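Local coordinates for ATP-dependent Clp protease proteolytic subunit (Plasmodium falciparum, PDB 4GM2), which is the inactive subunit of the apicoplast-localized caseinolytic (Clp) protease complex and probably binds an ATPase partner, at residues 126-138 with 178-190. Residues are numbered along the deposited sequence; the frame is centred on the assembly and turned at random.
Sequences LKNSSFCLNQSYS and SNVLERDKYFNAD
Phe131 and Phe187 face each other as a hydrogen-bonded antiparallel pair. Phe131 N gives a bond to Phe187 O at 2.9 Å, and Phe187 N returns one to Phe131 O at 2.8 Å. Leu133 and Lys185 form the next such pair, with longer bonds.

The tightly packed side holds Phe131, Leu133 and Phe187. The two phenylalanines touch through their CB atoms (3.9 Å). With CG beside its own backbone N (chi1 -56°), Phe187 turns the CD1 edge of its ring to the Phe131 carbonyl. Leu133 CD1 lies obliquely against Phe187 CE1 (4.2 Å). Leu133 CB also meets Leu181 CD2. Helix 148-170 adds Ile166 against Leu133 and Ile163 against Leu181, while Phe195 meets the Phe187 ring.

In this ClpP-family fold, strands 130-133 and 185-188 belong to a small mixed sheet, with 185-188 at one edge and strand 106-108 on the other side of 130-133.

The other face is more open to solvent on the Tyr186 side, while Cys132 itself is buried. Cys132 swings SG away from its own backbone N (chi1 -180°). This lays the sulfur over one face of the Tyr186 ring in a sulfur-aromatic contact, 3.8 Å from the ring centroid and displaced toward the rim.

Beyond the strands, OD1 of the exposed Asp184 takes the N-H of Gln135 almost head-on (N to OD1 2.7 Å). Gln135 stretches its side chain past Glu182 O, with CG 3.5 Å from that oxygen. Ser136 N bonds to Leu181 O, and Ser136 OG rests against Leu181 CB.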
ATOM      1  N   LEU A 126      10.691  23.279  26.314  1.00 82.68           N
ATOM      2  CA  LEU A 126       9.755  24.369  26.068  1.00 85.06           C
ATOM      3  C   LEU A 126       9.162  24.853  27.391  1.00 88.25           C
ATOM      4  O   LEU A 126       9.246  24.161  28.409  1.00 89.37           O
ATOM      5  CB  LEU A 126       8.642  23.939  25.105  1.00 83.69           C
ATOM      6  CG  LEU A 126       9.014  23.574  23.660  1.00 83.03           C
ATOM      7  CD1 LEU A 126       7.777  23.118  22.901  1.00 83.35           C
ATOM      8  CD2 LEU A 126       9.702  24.711  22.914  1.00 82.20           C
ATOM      9  N   LYS A 127       8.564  26.040  27.358  1.00 90.50           N
ATOM     10  CA  LYS A 127       8.019  26.707  28.541  1.00 91.88           C
ATOM     11  C   LYS A 127       7.070  25.834  29.375  1.00 91.13           C
ATOM     12  O   LYS A 127       7.182  25.789  30.603  1.00 91.07           O
ATOM     13  CB  LYS A 127       7.310  27.999  28.114  1.00 95.33           C
ATOM     14  CG  LYS A 127       7.179  29.039  29.211  1.00101.03           C
ATOM     15  CD  LYS A 127       6.258  30.173  28.794  1.00105.01           C
ATOM     16  CE  LYS A 127       6.124  31.193  29.912  1.00109.54           C
ATOM     17  NZ  LYS A 127       5.080  32.212  29.615  1.00114.83           N
ATOM     18  N   ASN A 128       6.154  25.135  28.706  1.00 89.47           N
ATOM     19  CA  ASN A 128       5.072  24.415  29.388  1.00 90.06           C
ATOM     20  C   ASN A 128       5.239  22.892  29.476  1.00 88.19           C
ATOM     21  O   ASN A 128       4.276  22.165  29.727  1.00 88.57           O
ATOM     22  CB  ASN A 128       3.725  24.769  28.747  1.00 90.77           C
ATOM     23  CG  ASN A 128       3.433  26.257  28.792  1.00 92.77           C
ATOM     24  OD1 ASN A 128       3.381  26.861  29.860  1.00 94.68           O
ATOM     25  ND2 ASN A 128       3.238  26.854  27.627  1.00 93.32           N
ATOM     26  N   SER A 129       6.467  22.417  29.288  1.00 85.90           N
ATOM     27  CA  SER A 129       6.738  20.982  29.265  1.00 84.56           C
ATOM     28  C   SER A 129       6.722  20.340  30.653  1.00 85.22           C
ATOM     29  O   SER A 129       7.039  20.988  31.648  1.00 87.38           O
ATOM     30  CB  SER A 129       8.068  20.707  28.565  1.00 82.53           C
ATOM     31  OG  SER A 129       8.041  21.191  27.234  1.00 83.45           O
ATOM     32  N   SER A 130       6.341  19.066  30.704  1.00 85.23           N
ATOM     33  CA  SER A 130       6.318  18.299  31.950  1.00 85.59           C
ATOM     34  C   SER A 130       7.271  17.119  31.899  1.00 83.66           C
ATOM     35  O   SER A 130       7.507  16.534  30.836  1.00 82.78           O
ATOM     36  CB  SER A 130       4.913  17.785  32.247  1.00 88.17           C
ATOM     37  OG  SER A 130       3.970  18.832  32.176  1.00 97.38           O
ATOM     38  N   PHE A 131       7.810  16.777  33.063  1.00 82.86           N
ATOM     39  CA  PHE A 131       8.698  15.640  33.213  1.00 79.51           C
ATOM     40  C   PHE A 131       8.247  14.819  34.406  1.00 81.49           C
ATOM     41  O   PHE A 131       7.733  15.361  35.385  1.00 83.82           O
ATOM     42  CB  PHE A 131      10.134  16.112  33.426  1.00 79.16           C
ATOM     43  CG  PHE A 131      10.644  17.017  32.344  1.00 76.84           C
ATOM     44  CD1 PHE A 131      10.380  18.382  32.380  1.00 78.25           C
ATOM     45  CD2 PHE A 131      11.392  16.508  31.294  1.00 73.82           C
ATOM     46  CE1 PHE A 131      10.848  19.219  31.380  1.00 77.75           C
ATOM     47  CE2 PHE A 131      11.863  17.341  30.292  1.00 73.62           C
ATOM     48  CZ  PHE A 131      11.589  18.698  30.334  1.00 74.26           C
ATOM     49  N   CYS A 132       8.443  13.511  34.323  1.00 82.21           N
ATOM     50  CA  CYS A 132       8.041  12.613  35.390  1.00 85.23           C
ATOM     51  C   CYS A 132       9.015  11.460  35.537  1.00 83.89           C
ATOM     52  O   CYS A 132       9.470  10.893  34.546  1.00 81.96           O
ATOM     53  CB  CYS A 132       6.643  12.064  35.119  1.00 87.86           C
ATOM     54  SG  CYS A 132       6.047  10.944  36.401  1.00101.70           S
ATOM     55  N   LEU A 133       9.337  11.129  36.783  1.00 87.46           N
ATOM     56  CA  LEU A 133      10.041   9.891  37.097  1.00 88.39           C
ATOM     57  C   LEU A 133       9.109   8.972  37.885  1.00 93.88           C
ATOM     58  O   LEU A 133       8.572   9.353  38.931  1.00 95.19           O
ATOM     59  CB  LEU A 133      11.332  10.164  37.871  1.00 86.72           C
ATOM     60  CG  LEU A 133      12.483  10.851  37.123  1.00 84.98           C
ATOM     61  CD1 LEU A 133      13.513  11.398  38.102  1.00 84.77           C
ATOM     62  CD2 LEU A 133      13.140   9.918  36.115  1.00 81.81           C
ATOM     63  N   ASN A 134       8.892   7.772  37.357  1.00 97.96           N
ATOM     64  CA  ASN A 134       8.012   6.807  38.002  1.00104.78           C
ATOM     65  C   ASN A 134       8.706   6.133  39.174  1.00108.50           C
ATOM     66  O   ASN A 134       9.933   5.974  39.174  1.00109.27           O
ATOM     67  CB  ASN A 134       7.527   5.746  37.010  1.00106.88           C
ATOM     68  CG  ASN A 134       6.825   6.343  35.803  1.00108.70           C
ATOM     69  OD1 ASN A 134       6.040   7.285  35.923  1.00112.16           O
ATOM     70  ND2 ASN A 134       7.101   5.786  34.629  1.00107.40           N
ATOM     71  N   GLN A 135       7.914   5.752  40.172  1.00112.82           N
ATOM     72  CA  GLN A 135       8.392   4.937  41.279  1.00112.52           C
ATOM     73  C   GLN A 135       8.968   3.645  40.705  1.00111.34           C
ATOM     74  O   GLN A 135       8.307   2.970  39.908  1.00112.41           O
ATOM     75  CB  GLN A 135       7.246   4.632  42.241  1.00114.56           C
ATOM     76  CG  GLN A 135       7.655   3.828  43.464  1.00116.63           C
ATOM     77  CD  GLN A 135       6.481   3.153  44.145  1.00119.76           C
ATOM     78  OE1 GLN A 135       6.626   2.072  44.715  1.00121.28           O
ATOM     79  NE2 GLN A 135       5.313   3.782  44.088  1.00122.10           N
ATOM     80  N   SER A 136      10.198   3.319  41.099  1.00109.40           N
ATOM     81  CA  SER A 136      10.919   2.163  40.560  1.00106.94           C
ATOM     82  C   SER A 136      10.039   0.921  40.458  1.00109.28           C
ATOM     83  O   SER A 136       9.368   0.531  41.417  1.00111.88           O
ATOM     84  CB  SER A 136      12.175   1.868  41.378  1.00106.65           C
ATOM     85  OG  SER A 136      13.156   2.865  41.166  1.00106.03           O
ATOM     86  N   TYR A 137      10.045   0.321  39.272  1.00107.65           N
ATOM     87  CA  TYR A 137       9.144  -0.773  38.947  1.00108.86           C
ATOM     88  C   TYR A 137       9.834  -1.801  38.060  1.00108.19           C
ATOM     89  O   TYR A 137      10.752  -1.471  37.301  1.00104.63           O
ATOM     90  CB  TYR A 137       7.878  -0.234  38.259  1.00109.80           C
ATOM     91  CG  TYR A 137       8.129   0.514  36.959  1.00109.56           C
ATOM     92  CD1 TYR A 137       7.779  -0.046  35.730  1.00108.94           C
ATOM     93  CD2 TYR A 137       8.716   1.785  36.958  1.00110.32           C
ATOM     94  CE1 TYR A 137       8.009   0.635  34.540  1.00108.12           C
ATOM     95  CE2 TYR A 137       8.951   2.470  35.775  1.00108.50           C
ATOM     96  CZ  TYR A 137       8.596   1.893  34.570  1.00107.34           C
ATOM     97  OH  TYR A 137       8.827   2.575  33.400  1.00106.32           O
ATOM     98  N   SER A 138       9.393  -3.049  38.177  1.00110.40           N
ATOM     99  CA  SER A 138       9.812  -4.110  37.273  1.00110.76           C
ATOM    100  C   SER A 138       8.586  -4.812  36.716  1.00111.10           C
ATOM    101  O   SER A 138       7.587  -4.981  37.414  1.00111.56           O
ATOM    102  CB  SER A 138      10.717  -5.114  37.987  1.00114.43           C
ATOM    103  OG  SER A 138      12.021  -4.588  38.156  1.00117.50           O
ATOM    104  N   SER A 178      17.848   6.951  44.544  1.00103.66           N
ATOM    105  CA  SER A 178      17.138   5.763  45.026  1.00104.41           C
ATOM    106  C   SER A 178      15.985   6.160  45.948  1.00107.44           C
ATOM    107  O   SER A 178      14.901   5.576  45.883  1.00106.29           O
ATOM    108  CB  SER A 178      18.094   4.818  45.754  1.00105.66           C
ATOM    109  OG  SER A 178      17.443   3.619  46.133  1.00108.49           O
ATOM    110  N   ASN A 179      16.240   7.165  46.789  1.00111.05           N
ATOM    111  CA  ASN A 179      15.257   7.735  47.713  1.00116.39           C
ATOM    112  C   ASN A 179      14.069   8.383  46.999  1.00114.62           C
ATOM    113  O   ASN A 179      12.922   8.258  47.437  1.00115.79           O
ATOM    114  CB  ASN A 179      15.955   8.759  48.619  1.00120.92           C
ATOM    115  CG  ASN A 179      14.998   9.488  49.540  1.00125.56           C
ATOM    116  OD1 ASN A 179      14.548   8.942  50.549  1.00128.90           O
ATOM    117  ND2 ASN A 179      14.696  10.741  49.206  1.00125.51           N
ATOM    118  N   VAL A 180      14.356   9.070  45.897  1.00113.54           N
ATOM    119  CA  VAL A 180      13.341   9.809  45.151  1.00113.61           C
ATOM    120  C   VAL A 180      12.577   8.917  44.165  1.00112.35           C
ATOM    121  O   VAL A 180      11.584   9.345  43.570  1.00113.57           O
ATOM    122  CB  VAL A 180      13.957  11.042  44.445  1.00111.42           C
ATOM    123  CG1 VAL A 180      14.516  10.684  43.074  1.00109.47           C
ATOM    124  CG2 VAL A 180      12.937  12.161  44.338  1.00113.18           C
ATOM    125  N   LEU A 181      13.045   7.681  43.998  1.00110.37           N
ATOM    126  CA  LEU A 181      12.378   6.713  43.125  1.00108.52           C
ATOM    127  C   LEU A 181      11.439   5.781  43.895  1.00111.87           C
ATOM    128  O   LEU A 181      10.953   4.783  43.355  1.00109.84           O
ATOM    129  CB  LEU A 181      13.398   5.909  42.309  1.00104.77           C
ATOM    130  CG  LEU A 181      14.118   6.592  41.138  1.00103.13           C
ATOM    131  CD1 LEU A 181      14.953   5.580  40.369  1.00102.02           C
ATOM    132  CD2 LEU A 181      13.156   7.310  40.201  1.00101.90           C
ATOM    133  N   GLU A 182      11.188   6.117  45.159  1.00116.62           N
ATOM    134  CA  GLU A 182      10.215   5.398  45.981  1.00120.06           C
ATOM    135  C   GLU A 182       8.848   6.077  45.905  1.00120.75           C
ATOM    136  O   GLU A 182       7.865   5.584  46.461  1.00124.10           O
ATOM    137  CB  GLU A 182      10.702   5.298  47.430  1.00124.51           C
ATOM    138  CG  GLU A 182      11.904   4.381  47.607  1.00127.95           C
ATOM    139  CD  GLU A 182      12.450   4.373  49.021  1.00134.28           C
ATOM    140  OE1 GLU A 182      13.681   4.519  49.179  1.00136.28           O
ATOM    141  OE2 GLU A 182      11.657   4.218  49.976  1.00139.59           O
ATOM    142  N   ARG A 183       8.805   7.210  45.205  1.00117.89           N
ATOM    143  CA  ARG A 183       7.582   7.974  44.972  1.00117.78           C
ATOM    144  C   ARG A 183       7.587   8.493  43.541  1.00113.64           C
ATOM    145  O   ARG A 183       8.650   8.671  42.950  1.00113.42           O
ATOM    146  CB  ARG A 183       7.502   9.165  45.935  1.00121.53           C
ATOM    147  CG  ARG A 183       7.225   8.824  47.392  1.00126.21           C
ATOM    148  CD  ARG A 183       5.743   8.595  47.642  1.00130.41           C
ATOM    149  NE  ARG A 183       5.462   8.311  49.048  1.00137.10           N
ATOM    150  CZ  ARG A 183       5.523   7.103  49.606  1.00139.01           C
ATOM    151  NH1 ARG A 183       5.860   6.040  48.885  1.00136.20           N
ATOM    152  NH2 ARG A 183       5.246   6.958  50.896  1.00142.99           N
ATOM    153  N   ASP A 184       6.403   8.736  42.983  1.00113.43           N
ATOM    154  CA  ASP A 184       6.282   9.424  41.697  1.00108.80           C
ATOM    155  C   ASP A 184       6.578  10.908  41.882  1.00109.51           C
ATOM    156  O   ASP A 184       6.039  11.544  42.792  1.00114.30           O
ATOM    157  CB  ASP A 184       4.880   9.243  41.109  1.00108.15           C
ATOM    158  CG  ASP A 184       4.650   7.852  40.548  1.00106.87           C
ATOM    159  OD1 ASP A 184       5.635   7.133  40.277  1.00105.57           O
ATOM    160  OD2 ASP A 184       3.473   7.482  40.366  1.00107.84           O
ATOM    161  N   LYS A 185       7.437  11.455  41.025  1.00106.33           N
ATOM    162  CA  LYS A 185       7.801  12.867  41.109  1.00105.38           C
ATOM    163  C   LYS A 185       7.527  13.589  39.796  1.00102.57           C
ATOM    164  O   LYS A 185       7.928  13.129  38.727  1.00100.62           O
ATOM    165  CB  LYS A 185       9.268  13.027  41.519  1.00104.05           C
ATOM    166  CG  LYS A 185       9.574  14.344  42.221  1.00105.77           C
ATOM    167  CD  LYS A 185      11.028  14.414  42.658  1.00103.61           C
ATOM    168  CE  LYS A 185      11.344  15.704  43.400  1.00105.65           C
ATOM    169  NZ  LYS A 185      10.847  15.691  44.804  1.00108.37           N
ATOM    170  N   TYR A 186       6.833  14.720  39.884  1.00103.37           N
ATOM    171  CA  TYR A 186       6.502  15.507  38.702  1.00100.44           C
ATOM    172  C   TYR A 186       7.269  16.820  38.676  1.00 98.18           C
ATOM    173  O   TYR A 186       7.494  17.441  39.717  1.00101.93           O
ATOM    174  CB  TYR A 186       4.993  15.741  38.608  1.00105.32           C
ATOM    175  CG  TYR A 186       4.214  14.476  38.322  1.00109.36           C
ATOM    176  CD1 TYR A 186       3.756  13.661  39.364  1.00111.38           C
ATOM    177  CD2 TYR A 186       3.944  14.083  37.008  1.00109.31           C
ATOM    178  CE1 TYR A 186       3.049  12.496  39.104  1.00113.24           C
ATOM    179  CE2 TYR A 186       3.235  12.920  36.740  1.00110.79           C
ATOM    180  CZ  TYR A 186       2.792  12.131  37.789  1.00113.87           C
ATOM    181  OH  TYR A 186       2.091  10.977  37.523  1.00117.34           O
ATOM    182  N   PHE A 187       7.678  17.225  37.477  1.00 91.88           N
ATOM    183  CA  PHE A 187       8.490  18.415  37.291  1.00 88.66           C
ATOM    184  C   PHE A 187       7.883  19.289  36.212  1.00 88.52           C
ATOM    185  O   PHE A 187       7.469  18.791  35.162  1.00 88.57           O
ATOM    186  CB  PHE A 187       9.905  18.035  36.841  1.00 85.48           C
ATOM    187  CG  PHE A 187      10.614  17.079  37.756  1.00 84.69           C
ATOM    188  CD1 PHE A 187      10.451  15.703  37.615  1.00 83.02           C
ATOM    189  CD2 PHE A 187      11.472  17.550  38.743  1.00 85.55           C
ATOM    190  CE1 PHE A 187      11.111  14.818  38.458  1.00 82.17           C
ATOM    191  CE2 PHE A 187      12.137  16.671  39.587  1.00 84.81           C
ATOM    192  CZ  PHE A 187      11.959  15.304  39.440  1.00 82.47           C
ATOM    193  N   ASN A 188       7.829  20.592  36.473  1.00 89.04           N
ATOM    194  CA  ASN A 188       7.696  21.568  35.399  1.00 89.00           C
ATOM    195  C   ASN A 188       9.101  21.887  34.885  1.00 87.20           C
ATOM    196  O   ASN A 188      10.087  21.435  35.472  1.00 88.18           O
ATOM    197  CB  ASN A 188       6.956  22.829  35.866  1.00 93.93           C
ATOM    198  CG  ASN A 188       7.669  23.553  36.999  1.00 97.92           C
ATOM    199  OD1 ASN A 188       8.873  23.802  36.943  1.00 98.47           O
ATOM    200  ND2 ASN A 188       6.914  23.914  38.030  1.00100.80           N
ATOM    201  N   ALA A 189       9.194  22.648  33.798  1.00 85.49           N
ATOM    202  CA  ALA A 189      10.486  22.985  33.192  1.00 82.23           C
ATOM    203  C   ALA A 189      11.492  23.573  34.192  1.00 83.78           C
ATOM    204  O   ALA A 189      12.650  23.155  34.217  1.00 80.64           O
ATOM    205  CB  ALA A 189      10.296  23.920  32.004  1.00 81.50           C
ATOM    206  N   ASP A 190      11.038  24.525  35.011  1.00 87.25           N
ATOM    207  CA  ASP A 190      11.882  25.174  36.023  1.00 90.57           C
ATOM    208  C   ASP A 190      12.408  24.188  37.060  1.00 90.15           C
ATOM    209  O   ASP A 190      13.578  24.249  37.452  1.00 89.71           O
ATOM    210  CB  ASP A 190      11.113  26.293  36.737  1.00 96.01           C
ATOM    211  CG  ASP A 190      10.942  27.531  35.880  1.00 98.11           C
ATOM    212  OD1 ASP A 190      11.814  27.792  35.026  1.00 97.85           O
ATOM    213  OD2 ASP A 190       9.940  28.253  36.072  1.00100.99           O
TER